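Local coordinates for pyruvate kinase (Cryptosporidium parvum, PDB 4DRS), which probably catalyses the last step of glycolysis, passing a phosphoryl group from phosphoenolpyruvate to ADP to give pyruvate and ATP, at residues I115-L120 against E147-S152; L134-D139 against D183-K188; I168-L173 against R198-L203; S172-V177 against K188-V193. One frame throughout, in Å; residues are numbered along the deposited sequence.

Contact 1: I115-L120 against E147-S152; sequences IRTGML and ECISCS
The flat groups that meet here are peptide units: the backbone N and carbonyl O of Arg116, in the peptide groups before and after its CA, both meet Ser152. Arg116 O receives Ser152 N at 3.0 Å, nearly along the C=O axis (C=O...N angle 172°). Arg116 N donates to Ser152 OG at 2.9 Å with an almost straight N-H...O angle of 170°. Ser152 OG can do this because its chi1 of 58° sets it between its own backbone N and carbonyl carbon. Further along, Gly118 N makes a weak bond to Ser150 O (3.3 Å), and Thr117 CA-H leans on the same oxygen. Around these bonds the packing is apolar: Ile115 CG2 lies 3.8 Å from Cys151 SG, Thr117 CG2 meets Ile149 CD1 at 3.9 Å, and Leu120 CD2 runs beside Ile149 CG2 at 4.2 Å. CB of Arg116 points away from 147-152, and its guanidinium is held elsewhere, NE in a salt bridge to Glu114 and NH1 by Arg198 O. Arg116 is an ADP-binding residue, although no nucleotide is bound to this chain here. The two bonds probably steady its backbone while other partners hold the guanidinium.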
loop_
_atom_site.group_PDB
_atom_site.type_symbol
_atom_site.label_atom_id
_atom_site.label_comp_id
_atom_site.label_asym_id
_atom_site.label_seq_id
_atom_site.Cartn_x
_atom_site.Cartn_y
_atom_site.Cartn_z
ATOM N N ILE A 115 -42.697 -22.954 15.807
ATOM C CA ILE A 115 -44.030 -23.062 16.388
ATOM C C ILE A 115 -45.037 -22.477 15.404
ATOM O O ILE A 115 -44.885 -21.338 14.951
ATOM C CB ILE A 115 -44.137 -22.318 17.741
ATOM C CG1 ILE A 115 -43.015 -22.749 18.693
ATOM C CG2 ILE A 115 -45.501 -22.559 18.377
ATOM C CD1 ILE A 115 -42.714 -21.746 19.789
ATOM N N ARG A 116 -46.057 -23.259 15.068
ATOM C CA ARG A 116 -47.098 -22.786 14.161
ATOM C C ARG A 116 -48.494 -22.912 14.766
ATOM O O ARG A 116 -48.717 -23.714 15.680
ATOM C CB ARG A 116 -47.015 -23.502 12.803
ATOM C CG ARG A 116 -45.816 -23.082 11.962
ATOM C CD ARG A 116 -46.042 -23.331 10.477
ATOM N NE ARG A 116 -44.883 -22.949 9.666
ATOM C CZ ARG A 116 -44.637 -21.718 9.215
ATOM N NH1 ARG A 116 -45.464 -20.717 9.488
ATOM N NH2 ARG A 116 -43.554 -21.487 8.486
ATOM N N THR A 117 -49.418 -22.097 14.264
ATOM C CA THR A 117 -50.822 -22.170 14.672
ATOM C C THR A 117 -51.547 -23.264 13.884
ATOM O O THR A 117 -51.019 -23.775 12.895
ATOM C CB THR A 117 -51.546 -20.815 14.503
ATOM O OG1 THR A 117 -51.366 -20.330 13.166
ATOM C CG2 THR A 117 -51.003 -19.789 15.481
ATOM N N GLY A 118 -52.746 -23.624 14.336
ATOM C CA GLY A 118 -53.528 -24.680 13.697
ATOM C C GLY A 118 -54.432 -24.184 12.585
ATOM O O GLY A 118 -54.293 -23.051 12.114
ATOM N N MET A 119 -55.356 -25.044 12.165
ATOM C CA MET A 119 -56.325 -24.709 11.125
ATOM C C MET A 119 -57.464 -23.873 11.703
ATOM O O MET A 119 -57.863 -24.069 12.854
ATOM C CB MET A 119 -56.878 -25.981 10.473
ATOM C CG MET A 119 -55.824 -26.862 9.815
ATOM S SD MET A 119 -55.087 -26.134 8.335
ATOM C CE MET A 119 -56.353 -26.487 7.116
ATOM N N LEU A 120 -57.980 -22.944 10.900
ATOM C CA LEU A 120 -59.029 -22.026 11.348
ATOM C C LEU A 120 -60.448 -22.545 11.077
ATOM O O LEU A 120 -60.629 -23.694 10.664
ATOM C CB LEU A 120 -58.822 -20.624 10.753
ATOM C CG LEU A 120 -57.613 -19.808 11.239
ATOM C CD1 LEU A 120 -57.459 -18.530 10.429
ATOM C CD2 LEU A 120 -57.697 -19.485 12.725
ATOM N N GLU A 147 -61.881 -17.263 18.994
ATOM C CA GLU A 147 -61.796 -17.269 20.453
ATOM C C GLU A 147 -60.771 -18.280 20.970
ATOM O O GLU A 147 -60.102 -18.029 21.974
ATOM C CB GLU A 147 -63.175 -17.551 21.061
ATOM C CG GLU A 147 -64.274 -16.606 20.583
ATOM C CD GLU A 147 -65.660 -17.219 20.670
ATOM O OE1 GLU A 147 -66.111 -17.529 21.794
ATOM O OE2 GLU A 147 -66.304 -17.379 19.611
ATOM N N CYS A 148 -60.652 -19.415 20.283
ATOM C CA CYS A 148 -59.722 -20.471 20.681
ATOM C C CYS A 148 -58.989 -21.070 19.481
ATOM O O CYS A 148 -59.536 -21.915 18.767
ATOM C CB CYS A 148 -60.459 -21.563 21.466
ATOM S SG CYS A 148 -59.438 -22.983 21.931
ATOM N N ILE A 149 -57.753 -20.620 19.263
ATOM C CA ILE A 149 -56.902 -21.164 18.200
ATOM C C ILE A 149 -56.021 -22.310 18.707
ATOM O O ILE A 149 -55.960 -22.577 19.911
ATOM C CB ILE A 149 -56.026 -20.082 17.516
ATOM C CG1 ILE A 149 -55.091 -19.404 18.528
ATOM C CG2 ILE A 149 -56.897 -19.065 16.786
ATOM C CD1 ILE A 149 -53.894 -18.716 17.902
ATOM N N SER A 150 -55.339 -22.973 17.779
ATOM C CA SER A 150 -54.513 -24.128 18.102
ATOM C C SER A 150 -53.021 -23.803 18.037
ATOM O O SER A 150 -52.623 -22.762 17.509
ATOM C CB SER A 150 -54.850 -25.288 17.166
ATOM O OG SER A 150 -54.293 -26.494 17.646
ATOM N N CYS A 151 -52.206 -24.709 18.573
ATOM C CA CYS A 151 -50.760 -24.525 18.657
ATOM C C CYS A 151 -50.042 -25.868 18.520
ATOM O O CYS A 151 -50.479 -26.877 19.083
ATOM C CB CYS A 151 -50.402 -23.860 19.989
ATOM S SG CYS A 151 -48.650 -23.513 20.261
ATOM N N SER A 152 -48.940 -25.874 17.774
ATOM C CA SER A 152 -48.171 -27.095 17.529
ATOM C C SER A 152 -47.244 -27.460 18.689
ATOM O O SER A 152 -46.815 -28.606 18.811
ATOM C CB SER A 152 -47.358 -26.955 16.243
ATOM O OG SER A 152 -46.490 -25.841 16.319
#

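Contact 2: L134-D139 against D183-K188; sequences LKITTD and DFIVCK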
loop_
_atom_site.group_PDB
_atom_site.type_symbol
_atom_site.label_atom_id
_atom_site.label_comp_id
_atom_site.label_asym_id
_atom_site.label_seq_id
_atom_site.Cartn_x
_atom_site.Cartn_y
_atom_site.Cartn_z
ATOM N N LEU A 134 -58.086 -14.165 23.993
ATOM C CA LEU A 134 -57.892 -15.281 23.072
ATOM C C LEU A 134 -57.271 -16.488 23.768
ATOM O O LEU A 134 -56.245 -16.370 24.441
ATOM C CB LEU A 134 -57.022 -14.860 21.881
ATOM C CG LEU A 134 -56.603 -15.950 20.887
ATOM C CD1 LEU A 134 -57.735 -16.309 19.930
ATOM C CD2 LEU A 134 -55.361 -15.528 20.121
ATOM N N LYS A 135 -57.906 -17.644 23.593
ATOM C CA LYS A 135 -57.406 -18.908 24.122
ATOM C C LYS A 135 -56.535 -19.603 23.074
ATOM O O LYS A 135 -56.795 -19.495 21.873
ATOM C CB LYS A 135 -58.580 -19.805 24.523
ATOM C CG LYS A 135 -58.199 -21.079 25.262
ATOM C CD LYS A 135 -59.429 -21.924 25.555
ATOM C CE LYS A 135 -59.053 -23.256 26.184
ATOM N NZ LYS A 135 -60.254 -24.088 26.468
ATOM N N ILE A 136 -55.496 -20.296 23.535
ATOM C CA ILE A 136 -54.612 -21.059 22.654
ATOM C C ILE A 136 -54.390 -22.456 23.233
ATOM O O ILE A 136 -53.679 -22.619 24.225
ATOM C CB ILE A 136 -53.253 -20.345 22.429
ATOM C CG1 ILE A 136 -53.460 -18.914 21.914
ATOM C CG2 ILE A 136 -52.390 -21.131 21.449
ATOM C CD1 ILE A 136 -52.228 -18.035 21.981
ATOM N N THR A 137 -55.014 -23.456 22.613
ATOM C CA THR A 137 -54.883 -24.849 23.050
ATOM C C THR A 137 -53.681 -25.532 22.392
ATOM O O THR A 137 -53.206 -25.083 21.347
ATOM C CB THR A 137 -56.179 -25.658 22.791
ATOM O OG1 THR A 137 -56.003 -27.015 23.222
ATOM C CG2 THR A 137 -56.560 -25.638 21.311
ATOM N N THR A 138 -53.193 -26.601 23.018
ATOM C CA THR A 138 -52.088 -27.395 22.469
ATOM C C THR A 138 -52.607 -28.624 21.716
ATOM O O THR A 138 -51.829 -29.396 21.145
ATOM C CB THR A 138 -51.083 -27.830 23.560
ATOM O OG1 THR A 138 -51.752 -28.616 24.554
ATOM C CG2 THR A 138 -50.442 -26.617 24.217
ATOM N N ASP A 139 -53.928 -28.797 21.724
ATOM C CA ASP A 139 -54.591 -29.817 20.920
ATOM C C ASP A 139 -54.500 -29.379 19.460
ATOM O O ASP A 139 -55.365 -28.648 18.966
ATOM C CB ASP A 139 -56.051 -29.979 21.370
ATOM C CG ASP A 139 -56.743 -31.174 20.726
ATOM O OD1 ASP A 139 -57.011 -31.135 19.506
ATOM O OD2 ASP A 139 -57.043 -32.148 21.451
ATOM N N ASP A 183 -53.161 -27.901 29.216
ATOM C CA ASP A 183 -52.899 -28.002 27.782
ATOM C C ASP A 183 -53.338 -26.761 26.991
ATOM O O ASP A 183 -53.742 -26.866 25.829
ATOM C CB ASP A 183 -53.529 -29.282 27.207
ATOM C CG ASP A 183 -55.022 -29.403 27.504
ATOM O OD1 ASP A 183 -55.758 -28.395 27.407
ATOM O OD2 ASP A 183 -55.464 -30.529 27.819
ATOM N N PHE A 184 -53.249 -25.591 27.625
ATOM C CA PHE A 184 -53.680 -24.334 27.006
ATOM C C PHE A 184 -53.167 -23.100 27.745
ATOM O O PHE A 184 -52.706 -23.190 28.883
ATOM C CB PHE A 184 -55.211 -24.275 26.932
ATOM C CG PHE A 184 -55.874 -24.049 28.263
ATOM C CD1 PHE A 184 -56.114 -25.113 29.128
ATOM C CD2 PHE A 184 -56.255 -22.768 28.656
ATOM C CE1 PHE A 184 -56.724 -24.905 30.357
ATOM C CE2 PHE A 184 -56.862 -22.552 29.883
ATOM C CZ PHE A 184 -57.098 -23.622 30.736
ATOM N N ILE A 185 -53.259 -21.950 27.079
ATOM C CA ILE A 185 -53.055 -20.645 27.710
ATOM C C ILE A 185 -54.142 -19.676 27.255
ATOM O O ILE A 185 -54.688 -19.814 26.160
ATOM C CB ILE A 185 -51.659 -20.029 27.418
ATOM C CG1 ILE A 185 -51.436 -19.840 25.910
ATOM C CG2 ILE A 185 -50.551 -20.858 28.063
ATOM C CD1 ILE A 185 -50.253 -18.962 25.564
ATOM N N VAL A 186 -54.463 -18.709 28.109
ATOM C CA VAL A 186 -55.399 -17.647 27.758
ATOM C C VAL A 186 -54.628 -16.332 27.710
ATOM O O VAL A 186 -53.955 -15.959 28.673
ATOM C CB VAL A 186 -56.581 -17.553 28.755
ATOM C CG1 VAL A 186 -57.586 -16.502 28.303
ATOM C CG2 VAL A 186 -57.265 -18.904 28.908
ATOM N N CYS A 187 -54.721 -15.646 26.575
ATOM C CA CYS A 187 -54.003 -14.396 26.364
ATOM C C CYS A 187 -54.956 -13.222 26.182
ATOM O O CYS A 187 -56.155 -13.411 25.967
ATOM C CB CYS A 187 -53.086 -14.513 25.148
ATOM S SG CYS A 187 -51.814 -15.785 25.292
ATOM N N LYS A 188 -54.408 -12.013 26.276
ATOM C CA LYS A 188 -55.170 -10.794 26.037
ATOM C C LYS A 188 -54.625 -10.103 24.792
ATOM O O LYS A 188 -53.476 -9.651 24.776
ATOM C CB LYS A 188 -55.089 -9.864 27.251
ATOM C CG LYS A 188 -56.047 -8.681 27.204
ATOM C CD LYS A 188 -55.841 -7.739 28.384
ATOM C CE LYS A 188 -54.574 -6.909 28.231
ATOM N NZ LYS A 188 -54.367 -6.003 29.396
#
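Two neighbouring strands of the antiparallel part of the B-domain sheet, the small beta domain inserted in the TIM barrel of pyruvate kinases, pair here: 134-137 and 184-188 approach to 4.7 Å between axes at 156°. Leu134-Cys187 and Ile136-Ile185 are the hydrogen-bonded pairs, Lys135-Val186 and Thr137-Phe184 the non-hydrogen-bonded ones. Ile136 N reaches Ile185 O at 2.8 Å and Cys187 N reaches Leu134 O at 2.7 Å, whereas the return bond from Leu134 N is weak.

On the face carrying Ile136, Ile185 and Cys187, the two isoleucines lie side by side, with Ile136 CB 4.0 Å from Ile185 CG1, and Ile136 CD1 touches the sulfur of Cys187. Ile136 also packs on Ile149 and Cys151. The other face holds a cation-pi contact: Lys135, extended along its whole length, puts NZ 4.8 Å from the centroid of the Phe184 ring, only 15° off the normal, while Val186 CG2 sits at the ring edge in its plane. At the end of strand 134-137, Thr137 OG1 accepts from Asp139 N, an ST turn. Asp183 O is gripped twice by Thr138, from the same face of its plane: by N at 2.9 Å and by OG1, also at 2.9 Å, the hydroxyl standing above the carbonyl plane.

Contact 3: I168-L173 against R198-L203; sequences IADGSL and RKNMNL
With CG1 anti to the carbonyl carbon (chi1 -58°), Ile168 runs beside Met201, CG1 meeting Met201 CG at 3.7 Å; its CG2, on the other branch, lies 3.4 Å from Asn200 O. Asp170 and Asn200 likewise each carry CG anti to the carbonyl carbon, and their side chains cross, with Asp170 OD2 2.9 Å from Asn200 ND2. The carboxylate and amide planes are 32° apart and the angle at the hydrogen is poor, so this close polar approach does not count as a hydrogen bond.

The bond that does join the segments is Ala169 N to Asn200 O, short at 2.7 Å and straight at the hydrogen, although the donor stands above the carbonyl plane, 40° out of it. Ile168 CA-H points at that same oxygen. Ala169 CB then rests on the aliphatic part of Lys199, 3.8 Å from CD, where the lysine chain bends at chi2. Ile168 and Met201 form an antiparallel non-hydrogen-bonded pair.

Within 168-173 the chain reverses: Ala169, Asp170 and Gly171 all have positive phi, and Ser172 OG closes the loop on Ala169 O at 2.8 Å. Ile168 O accepts from both Ser172 N (3.0 Å) and Leu173 N (3.1 Å). Asn200 also touches Arg116, an ADP-binding residue, which places this corner beside the nucleotide site, not occupied by ADP in this chain. Ser172 and Leu173, both facing Ile168, make a classic beta bulge at the loop end of the hairpin of strands 165-168 and 173-180, with 201-202 pairing along the other edge of 165-168.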
loop_
_atom_site.group_PDB
_atom_site.type_symbol
_atom_site.label_atom_id
_atom_site.label_comp_id
_atom_site.label_asym_id
_atom_site.label_seq_id
_atom_site.Cartn_x
_atom_site.Cartn_y
_atom_site.Cartn_z
ATOM N N ILE A 168 -47.593 -13.737 17.187
ATOM C CA ILE A 168 -48.072 -14.589 16.102
ATOM C C ILE A 168 -47.890 -13.891 14.753
ATOM O O ILE A 168 -48.099 -12.680 14.641
ATOM C CB ILE A 168 -49.538 -15.032 16.329
ATOM C CG1 ILE A 168 -49.652 -15.785 17.661
ATOM C CG2 ILE A 168 -50.030 -15.904 15.180
ATOM C CD1 ILE A 168 -51.064 -16.103 18.108
ATOM N N ALA A 169 -47.486 -14.671 13.746
ATOM C CA ALA A 169 -47.224 -14.195 12.379
ATOM C C ALA A 169 -46.121 -13.130 12.305
ATOM O O ALA A 169 -46.234 -12.151 11.561
ATOM C CB ALA A 169 -48.509 -13.716 11.707
ATOM N N ASP A 170 -45.057 -13.348 13.081
ATOM C CA ASP A 170 -43.899 -12.445 13.162
ATOM C C ASP A 170 -44.281 -10.997 13.484
ATOM O O ASP A 170 -44.028 -10.082 12.695
ATOM C CB ASP A 170 -43.041 -12.523 11.889
ATOM C CG ASP A 170 -42.323 -13.854 11.745
ATOM O OD1 ASP A 170 -41.551 -14.226 12.656
ATOM O OD2 ASP A 170 -42.522 -14.522 10.707
ATOM N N GLY A 171 -44.891 -10.805 14.650
ATOM C CA GLY A 171 -45.283 -9.477 15.116
ATOM C C GLY A 171 -46.529 -8.938 14.441
ATOM O O GLY A 171 -46.539 -7.803 13.959
ATOM N N SER A 172 -47.575 -9.758 14.402
ATOM C CA SER A 172 -48.874 -9.335 13.887
ATOM C C SER A 172 -49.894 -9.362 15.015
ATOM O O SER A 172 -50.504 -8.343 15.332
ATOM C CB SER A 172 -49.320 -10.228 12.727
ATOM O OG SER A 172 -48.330 -10.283 11.715
ATOM N N LEU A 173 -50.060 -10.532 15.627
ATOM C CA LEU A 173 -50.925 -10.680 16.787
ATOM C C LEU A 173 -50.085 -10.715 18.063
ATOM O O LEU A 173 -49.476 -11.737 18.397
ATOM C CB LEU A 173 -51.795 -11.936 16.656
ATOM C CG LEU A 173 -52.795 -12.269 17.767
ATOM C CD1 LEU A 173 -53.823 -11.163 17.952
ATOM C CD2 LEU A 173 -53.477 -13.591 17.462
ATOM N N ARG A 198 -51.688 -21.653 9.921
ATOM C CA ARG A 198 -50.284 -22.089 9.917
ATOM C C ARG A 198 -49.294 -20.941 10.124
ATOM O O ARG A 198 -48.178 -20.975 9.600
ATOM C CB ARG A 198 -49.941 -22.804 8.606
ATOM C CG ARG A 198 -50.538 -24.187 8.417
ATOM C CD ARG A 198 -50.104 -24.715 7.059
ATOM N NE ARG A 198 -50.586 -26.068 6.782
ATOM C CZ ARG A 198 -49.928 -27.183 7.094
ATOM N NH1 ARG A 198 -48.749 -27.128 7.711
ATOM N NH2 ARG A 198 -50.455 -28.363 6.792
ATOM N N LYS A 199 -49.706 -19.924 10.873
ATOM C CA LYS A 199 -48.871 -18.747 11.068
ATOM C C LYS A 199 -47.770 -18.980 12.097
ATOM O O LYS A 199 -47.909 -19.814 12.995
ATOM C CB LYS A 199 -49.720 -17.526 11.437
ATOM C CG LYS A 199 -50.471 -16.914 10.263
ATOM C CD LYS A 199 -49.517 -16.370 9.208
ATOM C CE LYS A 199 -50.270 -15.787 8.025
ATOM N NZ LYS A 199 -49.339 -15.336 6.955
ATOM N N ASN A 200 -46.675 -18.239 11.940
ATOM C CA ASN A 200 -45.536 -18.278 12.856
ATOM C C ASN A 200 -45.940 -17.888 14.277
ATOM O O ASN A 200 -46.911 -17.157 14.473
ATOM C CB ASN A 200 -44.436 -17.334 12.362
ATOM C CG ASN A 200 -44.222 -17.418 10.860
ATOM O OD1 ASN A 200 -43.636 -18.378 10.358
ATOM N ND2 ASN A 200 -44.695 -16.407 10.135
ATOM N N MET A 201 -45.198 -18.385 15.262
ATOM C CA MET A 201 -45.417 -18.000 16.653
ATOM C C MET A 201 -44.081 -17.787 17.354
ATOM O O MET A 201 -43.120 -18.513 17.107
ATOM C CB MET A 201 -46.258 -19.044 17.391
ATOM C CG MET A 201 -47.196 -18.451 18.431
ATOM S SD MET A 201 -48.381 -19.624 19.126
ATOM C CE MET A 201 -47.530 -20.098 20.630
ATOM N N ASN A 202 -44.027 -16.779 18.220
ATOM C CA ASN A 202 -42.794 -16.412 18.910
ATOM C C ASN A 202 -43.009 -16.193 20.400
ATOM O O ASN A 202 -44.045 -15.667 20.817
ATOM C CB ASN A 202 -42.200 -15.147 18.297
ATOM C CG ASN A 202 -41.898 -15.297 16.818
ATOM O OD1 ASN A 202 -40.961 -15.996 16.430
ATOM N ND2 ASN A 202 -42.691 -14.627 15.981
ATOM N N LEU A 203 -42.016 -16.591 21.193
ATOM C CA LEU A 203 -42.051 -16.409 22.641
ATOM C C LEU A 203 -40.815 -15.635 23.119
ATOM O O LEU A 203 -39.828 -16.242 23.550
ATOM C CB LEU A 203 -42.160 -17.763 23.358
ATOM C CG LEU A 203 -43.253 -18.751 22.934
ATOM C CD1 LEU A 203 -43.078 -20.070 23.668
ATOM C CD2 LEU A 203 -44.650 -18.191 23.161
#

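Contact 4: S172-V177 against K188-V193; sequences SLSTQV and KVLNSV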
loop_
_atom_site.group_PDB
_atom_site.type_symbol
_atom_site.label_atom_id
_atom_site.label_comp_id
_atom_site.label_asym_id
_atom_site.label_seq_id
_atom_site.Cartn_x
_atom_site.Cartn_y
_atom_site.Cartn_z
ATOM N N SER A 172 -47.575 -9.758 14.402
ATOM C CA SER A 172 -48.874 -9.335 13.887
ATOM C C SER A 172 -49.894 -9.362 15.015
ATOM O O SER A 172 -50.504 -8.343 15.332
ATOM C CB SER A 172 -49.320 -10.228 12.727
ATOM O OG SER A 172 -48.330 -10.283 11.715
ATOM N N LEU A 173 -50.060 -10.532 15.627
ATOM C CA LEU A 173 -50.925 -10.680 16.787
ATOM C C LEU A 173 -50.085 -10.715 18.063
ATOM O O LEU A 173 -49.476 -11.737 18.397
ATOM C CB LEU A 173 -51.795 -11.936 16.656
ATOM C CG LEU A 173 -52.795 -12.269 17.767
ATOM C CD1 LEU A 173 -53.823 -11.163 17.952
ATOM C CD2 LEU A 173 -53.477 -13.591 17.462
ATOM N N SER A 174 -50.044 -9.577 18.754
ATOM C CA SER A 174 -49.325 -9.448 20.015
ATOM C C SER A 174 -50.290 -9.667 21.172
ATOM O O SER A 174 -51.325 -9.004 21.263
ATOM C CB SER A 174 -48.661 -8.074 20.117
ATOM O OG SER A 174 -47.859 -7.977 21.280
ATOM N N THR A 175 -49.949 -10.613 22.043
ATOM C CA THR A 175 -50.807 -10.977 23.170
ATOM C C THR A 175 -50.029 -11.002 24.485
ATOM O O THR A 175 -48.813 -10.799 24.505
ATOM C CB THR A 175 -51.485 -12.346 22.950
ATOM O OG1 THR A 175 -50.486 -13.346 22.707
ATOM C CG2 THR A 175 -52.457 -12.300 21.773
ATOM N N GLN A 176 -50.743 -11.248 25.581
ATOM C CA GLN A 176 -50.135 -11.332 26.903
ATOM C C GLN A 176 -50.885 -12.356 27.749
ATOM O O GLN A 176 -52.110 -12.295 27.869
ATOM C CB GLN A 176 -50.146 -9.960 27.580
ATOM C CG GLN A 176 -49.297 -9.870 28.838
ATOM C CD GLN A 176 -49.386 -8.510 29.503
ATOM O OE1 GLN A 176 -50.477 -7.981 29.726
ATOM N NE2 GLN A 176 -48.233 -7.938 29.832
ATOM N N VAL A 177 -50.136 -13.290 28.331
ATOM C CA VAL A 177 -50.715 -14.405 29.084
ATOM C C VAL A 177 -51.516 -13.923 30.292
ATOM O O VAL A 177 -51.045 -13.089 31.071
ATOM C CB VAL A 177 -49.628 -15.408 29.537
ATOM C CG1 VAL A 177 -50.255 -16.620 30.213
ATOM C CG2 VAL A 177 -48.775 -15.850 28.356
ATOM N N LYS A 188 -54.408 -12.013 26.276
ATOM C CA LYS A 188 -55.170 -10.794 26.037
ATOM C C LYS A 188 -54.625 -10.103 24.792
ATOM O O LYS A 188 -53.476 -9.651 24.776
ATOM C CB LYS A 188 -55.089 -9.864 27.251
ATOM C CG LYS A 188 -56.047 -8.681 27.204
ATOM C CD LYS A 188 -55.841 -7.739 28.384
ATOM C CE LYS A 188 -54.574 -6.909 28.231
ATOM N NZ LYS A 188 -54.367 -6.003 29.396
ATOM N N VAL A 189 -55.458 -10.042 23.752
ATOM C CA VAL A 189 -55.091 -9.406 22.484
ATOM C C VAL A 189 -54.758 -7.933 22.717
ATOM O O VAL A 189 -55.599 -7.161 23.185
ATOM C CB VAL A 189 -56.207 -9.559 21.422
ATOM C CG1 VAL A 189 -55.840 -8.825 20.139
ATOM C CG2 VAL A 189 -56.465 -11.031 21.129
ATOM N N LEU A 190 -53.520 -7.560 22.400
ATOM C CA LEU A 190 -53.019 -6.214 22.672
ATOM C C LEU A 190 -53.258 -5.250 21.512
ATOM O O LEU A 190 -53.569 -4.079 21.731
ATOM C CB LEU A 190 -51.527 -6.249 23.035
ATOM C CG LEU A 190 -51.083 -7.126 24.214
ATOM C CD1 LEU A 190 -49.579 -7.350 24.190
ATOM C CD2 LEU A 190 -51.525 -6.553 25.554
ATOM N N ASN A 191 -53.101 -5.744 20.284
ATOM C CA ASN A 191 -53.281 -4.922 19.085
ATOM C C ASN A 191 -54.103 -5.625 18.004
ATOM O O ASN A 191 -53.834 -6.780 17.661
ATOM C CB ASN A 191 -51.928 -4.462 18.531
ATOM C CG ASN A 191 -51.170 -3.566 19.499
ATOM O OD1 ASN A 191 -50.676 -4.020 20.533
ATOM N ND2 ASN A 191 -51.067 -2.286 19.159
ATOM N N SER A 192 -55.096 -4.911 17.473
ATOM C CA SER A 192 -56.052 -5.460 16.506
ATOM C C SER A 192 -55.449 -5.627 15.110
ATOM O O SER A 192 -55.175 -4.636 14.425
ATOM C CB SER A 192 -57.296 -4.567 16.424
ATOM O OG SER A 192 -57.739 -4.178 17.711
ATOM N N VAL A 193 -55.252 -6.880 14.696
ATOM C CA VAL A 193 -54.668 -7.211 13.383
ATOM C C VAL A 193 -55.348 -8.453 12.776
ATOM O O VAL A 193 -56.135 -9.130 13.443
ATOM C CB VAL A 193 -53.126 -7.411 13.466
ATOM C CG1 VAL A 193 -52.520 -7.663 12.092
ATOM C CG2 VAL A 193 -52.442 -6.202 14.092
#
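Ser172 meets Val193 first: its carbonyl O is approached by Val193 CG2 at 3.1 Å, and its CB lies against Val193 CG1. Leu173 follows; its chi2 of 60° places CD1, which meets Val189 CG1 at 3.8 Å, the two side chains crossing at about a right angle. The same leucine packs on Leu134 and Leu128, so the meeting belongs to the domain interior.

At Ser174 the backbones bond: Leu190 N donates to Ser174 O at 2.9 Å, with a C=O...N angle of 161°. The Leu190 side chain comes back over this strand, CD1 lying 3.4 Å from Ser174 OG and 3.5 Å from Thr175 O. Thr175 turns CA-H to Lys188 O, 3.4 Å from its CA, and sets CG2 beside Val189 CA at 4.0 Å; its hydroxyl bonds to Val166 O in the strand on its other flank. Gln176 makes the last bonds between these two segments: Lys188 N reaches Gln176 O at 2.8 Å, the reverse bond from Gln176 N being weak, and Gln176 CB touches Leu190 CD2.

With end-to-end directions 172° apart, the segments run nearly antiparallel, and the bonds stop at Leu190 as the chain bows outward before returning at Val193. This is the open end of the beta hairpin formed by strands 173-180 and 184-188 in the B domain, whose pairing continues towards its turn.

How the contacts relate
All four contacts sit in the B domain, a beta-rich insertion after strand 105-109 of the TIM barrel. Their centres lie 9 to 14 Å apart, contacts 1 and 2 being nearest. They reach one mixed sheet, ordered 148-150, 133-137, 184-188, 173-180, 165-168, 201-202: contact 2 joins its second and third strands, contact 4 the third and fourth, contact 3 the last two. Contact 1 ties the entry loop to the first. Along the chain contact 1 closes before contacts 3 and 4 open, while contact 2 interleaves with all three. Thr117 bonds to Lys199 through OG1 and backbone, linking contacts 1 and 3. The four build a small beta domain, consistent with the mobile active-site lid known in pyruvate kinases.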